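PDB 4CN9: proximal thread matrix protein 1, which binds zinc and, as a matrix protein of the mussel byssus with two von Willebrand factor type A domains, probably binds collagen. Local coordinates for residues Phe302-Thr307 with Ser331-Thr336; Ile338-Glu343 with Gln372-Lys377. All coordinates share one frame; numbering follows the deposited sequence.

Contact 1: residues Phe302-Thr307 with Ser331-Thr336; sequences FADRAT and SIIGQT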
ATOM      1  N   PHE A 302      18.485  -0.295  17.158  1.00 15.78           N
ATOM      2  CA  PHE A 302      19.437  -1.247  16.594  1.00 14.42           C
ATOM      3  C   PHE A 302      20.807  -0.627  16.358  1.00 16.84           C
ATOM      4  O   PHE A 302      20.924   0.544  16.027  1.00 14.40           O
ATOM      5  CB  PHE A 302      18.898  -1.910  15.324  1.00 16.37           C
ATOM      6  CG  PHE A 302      18.478  -0.947  14.247  1.00 17.32           C
ATOM      7  CD1 PHE A 302      19.395  -0.501  13.305  1.00 17.24           C
ATOM      8  CD2 PHE A 302      17.164  -0.513  14.158  1.00 14.79           C
ATOM      9  CE1 PHE A 302      19.017   0.379  12.309  1.00 17.59           C
ATOM     10  CE2 PHE A 302      16.770   0.367  13.163  1.00 14.83           C
ATOM     11  CZ  PHE A 302      17.694   0.822  12.243  1.00 17.26           C
ATOM     12  N   ALA A 303      21.837  -1.425  16.616  1.00 16.37           N
ATOM     13  CA  ALA A 303      23.208  -1.071  16.281  1.00 17.65           C
ATOM     14  C   ALA A 303      23.796  -2.365  15.746  1.00 18.07           C
ATOM     15  O   ALA A 303      23.381  -2.815  14.692  1.00 17.88           O
ATOM     16  CB  ALA A 303      23.952  -0.546  17.484  1.00 19.13           C
ATOM     17  N   ASP A 304      24.717  -3.006  16.452  1.00 16.34           N
ATOM     18  CA  ASP A 304      25.134  -4.340  15.994  1.00 19.22           C
ATOM     19  C   ASP A 304      24.005  -5.355  16.152  1.00 19.03           C
ATOM     20  O   ASP A 304      23.894  -6.292  15.369  1.00 18.57           O
ATOM     21  CB  ASP A 304      26.381  -4.832  16.724  1.00 24.93           C
ATOM     22  CG  ASP A 304      26.257  -4.734  18.207  1.00 29.97           C
ATOM     23  OD1 ASP A 304      25.667  -3.737  18.705  1.00 36.89           O
ATOM     24  OD2 ASP A 304      26.728  -5.677  18.879  1.00 38.01           O
ATOM     25  N   ARG A 305      23.172  -5.169  17.177  1.00 17.78           N
ATOM     26  CA  ARG A 305      22.023  -6.050  17.410  1.00 15.80           C
ATOM     27  C   ARG A 305      20.839  -5.165  17.751  1.00 19.28           C
ATOM     28  O   ARG A 305      20.923  -3.957  17.544  1.00 19.33           O
ATOM     29  CB  ARG A 305      22.324  -7.041  18.545  1.00 17.11           C
ATOM     30  CG  ARG A 305      23.437  -8.055  18.218  1.00 19.71           C
ATOM     31  CD  ARG A 305      23.021  -9.033  17.131  1.00 17.21           C
ATOM     32  NE  ARG A 305      24.052 -10.053  16.845  1.00 23.12           N
ATOM     33  CZ  ARG A 305      24.979  -9.971  15.885  1.00 21.43           C
ATOM     34  NH1 ARG A 305      25.059  -8.905  15.101  1.00 19.69           N
ATOM     35  NH2 ARG A 305      25.843 -10.967  15.711  1.00 26.56           N
ATOM     36  N   ALA A 306      19.743  -5.740  18.247  1.00 18.08           N
ATOM     37  CA  ALA A 306      18.548  -4.942  18.553  1.00 16.82           C
ATOM     38  C   ALA A 306      18.103  -5.066  20.012  1.00 18.30           C
ATOM     39  O   ALA A 306      18.321  -6.091  20.658  1.00 18.69           O
ATOM     40  CB  ALA A 306      17.409  -5.294  17.610  1.00 18.10           C
ATOM     41  N   THR A 307      17.473  -4.000  20.514  1.00 14.92           N
ATOM     42  CA  THR A 307      17.072  -3.909  21.906  1.00 16.74           C
ATOM     43  C   THR A 307      15.720  -3.240  22.010  1.00 15.37           C
ATOM     44  O   THR A 307      15.535  -2.138  21.488  1.00 15.62           O
ATOM     45  CB  THR A 307      18.110  -3.069  22.688  1.00 19.31           C
ATOM     46  OG1 THR A 307      19.389  -3.671  22.543  1.00 21.63           O
ATOM     47  CG2 THR A 307      17.768  -2.953  24.154  1.00 20.71           C
ATOM     48  N   SER A 331      24.656   3.447  21.019  1.00 26.47           N
ATOM     49  CA  SER A 331      25.692   2.451  21.182  1.00 29.20           C
ATOM     50  C   SER A 331      27.048   3.032  20.798  1.00 31.56           C
ATOM     51  O   SER A 331      27.129   4.028  20.086  1.00 31.49           O
ATOM     52  CB  SER A 331      25.366   1.249  20.296  1.00 30.27           C
ATOM     53  OG  SER A 331      26.383   0.273  20.359  1.00 35.21           O
ATOM     54  N   ILE A 332      28.125   2.405  21.249  1.00 34.44           N
ATOM     55  CA  ILE A 332      29.446   2.811  20.783  1.00 39.07           C
ATOM     56  C   ILE A 332      29.864   1.995  19.550  1.00 34.46           C
ATOM     57  O   ILE A 332      30.931   2.211  18.985  1.00 41.53           O
ATOM     58  CB  ILE A 332      30.510   2.727  21.910  1.00 42.71           C
ATOM     59  CG1 ILE A 332      30.606   1.314  22.480  1.00 40.42           C
ATOM     60  CG2 ILE A 332      30.162   3.703  23.020  1.00 44.98           C
ATOM     61  CD1 ILE A 332      31.724   1.149  23.492  1.00 50.96           C
ATOM     62  N   ILE A 333      29.006   1.073  19.125  1.00 28.18           N
ATOM     63  CA  ILE A 333      29.268   0.263  17.937  1.00 32.30           C
ATOM     64  C   ILE A 333      28.705   0.946  16.705  1.00 30.45           C
ATOM     65  O   ILE A 333      27.587   1.460  16.732  1.00 29.03           O
ATOM     66  CB  ILE A 333      28.592  -1.123  18.035  1.00 31.31           C
ATOM     67  CG1 ILE A 333      28.859  -1.757  19.404  1.00 39.65           C
ATOM     68  CG2 ILE A 333      29.054  -2.034  16.894  1.00 29.50           C
ATOM     69  CD1 ILE A 333      30.313  -2.042  19.673  1.00 39.06           C
ATOM     70  N   GLY A 334      29.476   0.944  15.627  1.00 26.72           N
ATOM     71  CA  GLY A 334      29.033   1.512  14.368  1.00 28.93           C
ATOM     72  C   GLY A 334      28.602   0.438  13.380  1.00 29.29           C
ATOM     73  O   GLY A 334      29.275   0.180  12.387  1.00 29.71           O
ATOM     74  N   GLN A 335      27.497  -0.221  13.703  1.00 24.87           N
ATOM     75  CA  GLN A 335      26.823  -1.147  12.812  1.00 23.39           C
ATOM     76  C   GLN A 335      25.354  -0.767  12.861  1.00 23.13           C
ATOM     77  O   GLN A 335      24.922  -0.071  13.785  1.00 20.01           O
ATOM     78  CB  GLN A 335      26.989  -2.591  13.283  1.00 21.41           C
ATOM     79  CG  GLN A 335      28.339  -3.205  13.009  1.00 30.68           C
ATOM     80  CD  GLN A 335      28.418  -4.620  13.534  1.00 37.01           C
ATOM     81  OE1 GLN A 335      27.508  -5.439  13.308  1.00 36.36           O
ATOM     82  NE2 GLN A 335      29.491  -4.919  14.265  1.00 36.53           N
ATOM     83  N   THR A 336      24.587  -1.224  11.876  1.00 21.69           N
ATOM     84  CA  THR A 336      23.150  -0.969  11.828  1.00 19.40           C
ATOM     85  C   THR A 336      22.395  -2.261  11.462  1.00 20.61           C
ATOM     86  O   THR A 336      22.256  -2.612  10.296  1.00 22.78           O
ATOM     87  CB  THR A 336      22.786   0.157  10.813  1.00 23.24           C
ATOM     88  OG1 THR A 336      23.631   0.073   9.661  1.00 21.46           O
ATOM     89  CG2 THR A 336      22.965   1.534  11.434  1.00 26.76           C
TER
HETATM   90  O   HOH W   1      27.587  -8.716  13.115  1.00 40.14           O
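Ala303 and Thr336 have their CA atoms 4.5 Å apart, and Asp304 CA is 4.8 Å from Gln335 CA; the chains pass in roughly opposing senses without sheet pairing. The evidence for more than proximity is a CA-H...O contact from Ala303 CA to Gln335 O at 3.2 Å, bent to 125° at the hydrogen. Ala303 CB meets Ser331 CB at 3.6 Å; Ser331 OG accepts from Ile333 N in an ST turn. The carboxylate of Asp304 crosses Ile333, with Asp304 OD1 3.8 Å from Ile333 CG1. Gln335 extends its chain beyond CG and lays its amide beside Asp304, Gln335 OE1 lying 3.6 Å from Asp304 CB. That OE1 accepts from Asn374 ND2, and a water links it to Arg305 NH1. An alanine in place of Gln335 would probably leave Asn374 ND2 without this acceptor and open a gap beside Asp304 CB. Deeper, Phe302 CD1 lies 3.9 Å from Thr336 C. Phe302 also packs on Ile338 of helix 338-349, and both it and Thr336 touch strands 253-260 and 362-369 of the central sheet.

Contact 2: residues Ile338-Glu343 with Gln372-Lys377; sequences IGDGLE and QNNGHK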
ATOM      1  N   ILE A 338      19.348  -3.442  10.867  1.00 15.26           N
ATOM      2  CA  ILE A 338      17.962  -3.135  10.489  1.00 15.25           C
ATOM      3  C   ILE A 338      17.121  -4.393  10.609  1.00 18.37           C
ATOM      4  O   ILE A 338      16.004  -4.352  11.130  1.00 16.81           O
ATOM      5  CB  ILE A 338      17.897  -2.603   9.042  1.00 17.52           C
ATOM      6  CG1 ILE A 338      18.695  -1.308   8.904  1.00 19.58           C
ATOM      7  CG2 ILE A 338      16.476  -2.342   8.602  1.00 18.62           C
ATOM      8  CD1 ILE A 338      18.960  -0.921   7.467  1.00 20.04           C
ATOM      9  N   GLY A 339      17.664  -5.520  10.143  1.00 16.20           N
ATOM     10  CA  GLY A 339      16.962  -6.788  10.245  1.00 17.43           C
ATOM     11  C   GLY A 339      16.602  -7.195  11.662  1.00 13.59           C
ATOM     12  O   GLY A 339      15.482  -7.653  11.939  1.00 15.78           O
ATOM     13  N   ASP A 340      17.552  -7.045  12.569  1.00 15.80           N
ATOM     14  CA  ASP A 340      17.323  -7.388  13.979  1.00 16.65           C
ATOM     15  C   ASP A 340      16.256  -6.484  14.605  1.00 16.33           C
ATOM     16  O   ASP A 340      15.413  -6.948  15.384  1.00 16.77           O
ATOM     17  CB  ASP A 340      18.624  -7.259  14.763  1.00 15.33           C
ATOM     18  CG  ASP A 340      19.597  -8.382  14.475  1.00 23.60           C
ATOM     19  OD1 ASP A 340      20.026  -8.533  13.305  1.00 23.28           O
ATOM     20  OD2 ASP A 340      19.932  -9.114  15.435  1.00 28.37           O
ATOM     21  N   GLY A 341      16.304  -5.195  14.269  1.00 15.74           N
ATOM     22  CA  GLY A 341      15.297  -4.241  14.726  1.00 16.13           C
ATOM     23  C   GLY A 341      13.883  -4.666  14.363  1.00 15.21           C
ATOM     24  O   GLY A 341      12.973  -4.639  15.189  1.00 14.05           O
ATOM     25  N   LEU A 342      13.700  -5.050  13.109  1.00 14.04           N
ATOM     26  CA  LEU A 342      12.402  -5.509  12.624  1.00 16.65           C
ATOM     27  C   LEU A 342      11.978  -6.834  13.280  1.00 17.48           C
ATOM     28  O   LEU A 342      10.813  -6.988  13.665  1.00 16.11           O
ATOM     29  CB  LEU A 342      12.432  -5.655  11.104  1.00 17.41           C
ATOM     30  CG  LEU A 342      12.509  -4.345  10.309  1.00 20.50           C
ATOM     31  CD1 LEU A 342      12.798  -4.616   8.862  1.00 17.52           C
ATOM     32  CD2 LEU A 342      11.225  -3.519  10.456  1.00 20.51           C
ATOM     33  N   GLU A 343      12.912  -7.786  13.395  1.00 15.91           N
ATOM     34  CA  GLU A 343      12.647  -9.046  14.106  1.00 17.86           C
ATOM     35  C   GLU A 343      12.186  -8.786  15.547  1.00 15.22           C
ATOM     36  O   GLU A 343      11.215  -9.372  16.031  1.00 18.29           O
ATOM     37  CB  GLU A 343      13.894  -9.949  14.123  1.00 17.71           C
ATOM     38  CG  GLU A 343      13.705 -11.253  14.917  1.00 22.24           C
ATOM     39  CD  GLU A 343      14.993 -11.762  15.601  1.00 34.08           C
ATOM     40  OE1 GLU A 343      15.880 -10.957  15.993  1.00 38.98           O
ATOM     41  OE2 GLU A 343      15.118 -12.988  15.755  1.00 29.90           O
ATOM     42  N   GLN A 372      23.641   0.755   6.210  1.00 19.60           N
ATOM     43  CA  GLN A 372      23.133  -0.429   5.527  1.00 20.21           C
ATOM     44  C   GLN A 372      23.071  -1.612   6.493  1.00 16.30           C
ATOM     45  O   GLN A 372      23.773  -1.642   7.495  1.00 18.97           O
ATOM     46  CB  GLN A 372      23.993  -0.764   4.303  1.00 19.95           C
ATOM     47  CG  GLN A 372      25.296  -1.478   4.605  1.00 21.63           C
ATOM     48  CD  GLN A 372      26.450  -0.516   4.819  1.00 30.43           C
ATOM     49  OE1 GLN A 372      26.302   0.518   5.477  1.00 24.77           O
ATOM     50  NE2 GLN A 372      27.616  -0.856   4.263  1.00 26.39           N
ATOM     51  N   ASN A 373      22.218  -2.583   6.201  1.00 18.74           N
ATOM     52  CA  ASN A 373      22.063  -3.731   7.079  1.00 17.42           C
ATOM     53  C   ASN A 373      23.368  -4.513   7.254  1.00 17.16           C
ATOM     54  O   ASN A 373      24.162  -4.634   6.310  1.00 15.59           O
ATOM     55  CB  ASN A 373      20.985  -4.688   6.563  1.00 15.96           C
ATOM     56  CG  ASN A 373      20.531  -5.672   7.641  1.00 17.87           C
ATOM     57  OD1 ASN A 373      20.213  -5.273   8.758  1.00 16.92           O
ATOM     58  ND2 ASN A 373      20.507  -6.952   7.314  1.00 16.42           N
ATOM     59  N   ASN A 374      23.566  -5.051   8.456  1.00 15.34           N
ATOM     60  CA  ASN A 374      24.772  -5.831   8.766  1.00 16.71           C
ATOM     61  C   ASN A 374      24.639  -7.300   8.411  1.00 17.10           C
ATOM     62  O   ASN A 374      25.621  -8.071   8.481  1.00 19.81           O
ATOM     63  CB  ASN A 374      25.202  -5.650  10.235  1.00 17.52           C
ATOM     64  CG  ASN A 374      24.223  -6.253  11.230  1.00 18.59           C
ATOM     65  OD1 ASN A 374      23.149  -6.758  10.871  1.00 17.58           O
ATOM     66  ND2 ASN A 374      24.608  -6.228  12.495  1.00 21.00           N
ATOM     67  N   GLY A 375      23.429  -7.688   8.023  1.00 19.15           N
ATOM     68  CA  GLY A 375      23.159  -9.040   7.567  1.00 18.40           C
ATOM     69  C   GLY A 375      22.855 -10.076   8.640  1.00 22.67           C
ATOM     70  O   GLY A 375      22.668 -11.261   8.322  1.00 23.97           O
ATOM     71  N   HIS A 376      22.774  -9.673   9.908  1.00 18.91           N
ATOM     72  CA  HIS A 376      22.496 -10.666  10.941  1.00 18.21           C
ATOM     73  C   HIS A 376      21.094 -11.274  10.769  1.00 20.65           C
ATOM     74  O   HIS A 376      20.898 -12.472  10.954  1.00 22.26           O
ATOM     75  CB  HIS A 376      22.673 -10.091  12.342  1.00 22.20           C
ATOM     76  CG  HIS A 376      22.411 -11.098  13.419  1.00 24.96           C
ATOM     77  ND1 HIS A 376      23.221 -12.198  13.621  1.00 27.79           N
ATOM     78  CD2 HIS A 376      21.414 -11.192  14.326  1.00 18.95           C
ATOM     79  CE1 HIS A 376      22.733 -12.919  14.619  1.00 19.28           C
ATOM     80  NE2 HIS A 376      21.638 -12.331  15.058  1.00 29.06           N
ATOM     81  N   LYS A 377      20.137 -10.437  10.381  1.00 19.14           N
ATOM     82  CA  LYS A 377      18.809 -10.871   9.974  1.00 20.41           C
ATOM     83  C   LYS A 377      18.466 -10.199   8.646  1.00 19.03           C
ATOM     84  O   LYS A 377      19.016  -9.164   8.313  1.00 18.67           O
ATOM     85  CB  LYS A 377      17.761 -10.496  11.024  1.00 20.88           C
ATOM     86  CG  LYS A 377      17.878 -11.234  12.346  1.00 23.42           C
ATOM     87  CD  LYS A 377      17.400 -12.674  12.241  1.00 26.26           C
ATOM     88  CE  LYS A 377      17.670 -13.415  13.543  1.00 31.08           C
ATOM     89  NZ  LYS A 377      17.395 -14.846  13.433  1.00 33.93           N
TER
HETATM   90  O   HOH W   2      20.338  -7.384  10.962  1.00 17.29           O
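The carboxylate of Asp340 lies at the edge of the His376 ring, the two flat groups 29° apart, although the modelled closeness there is doubtful and carries no weight. In this von Willebrand factor type A domain, the loop after strand 362-369 folds over the N-terminal end of helix 338-349. A second flat group, the amide of Asn373, takes Gly339 N from above its carbonyl plane, 42° out of it, with 2.9 Å between Gly339 N and Asn373 OD1. Asn373 ND2 donates to Lys377 O at 2.8 Å, so both ends of the amide are engaged and its rotation is fixed. Asn374 OD1 accepts from His376 N, an Asx turn closing the bend Asn374-His376, while its ND2 goes to Asp304 O and Gln335 OE1. A CB on Gly339 would fall about 2.2 Å from Lys377 O. Lys377 CB lies 3.6 Å from Gly339 C. One water bridges the Asp340 carboxylate and the Lys377 backbone amide. Ile338 sets CB 3.5 Å from Asn373 OD1 and also packs on Leu367 and Thr369 of strand 362-369. Farther along the helix Glu343 meets Lys377, whose chain bends at chi2 (-75°), turning CD aside; the salt bridge from Lys377 NZ to Glu343 OE2 is long at 3.7 Å.

The segments of contact 1 both precede those of contact 2: loop 331-336 leads almost directly into helix 338-349, whose N-terminal end contact 2 uses. Their centres are 10 Å apart within the second von Willebrand factor type A domain, away from the zinc sites. Two probable hydrogen bonds join them, Thr336 OG1 to Gln372 O at 2.8 Å and Asn374 ND2 to Asp304 O at 3.0 Å, and Ala306 CB packs on Asp340 O. Three loops, following strands 295-302 and 362-369 and helix 318-327, are therefore held together at one end of the six-stranded sheet. That is the end where this fold usually carries its metal-dependent adhesion site, consistent with these contacts shaping that surface.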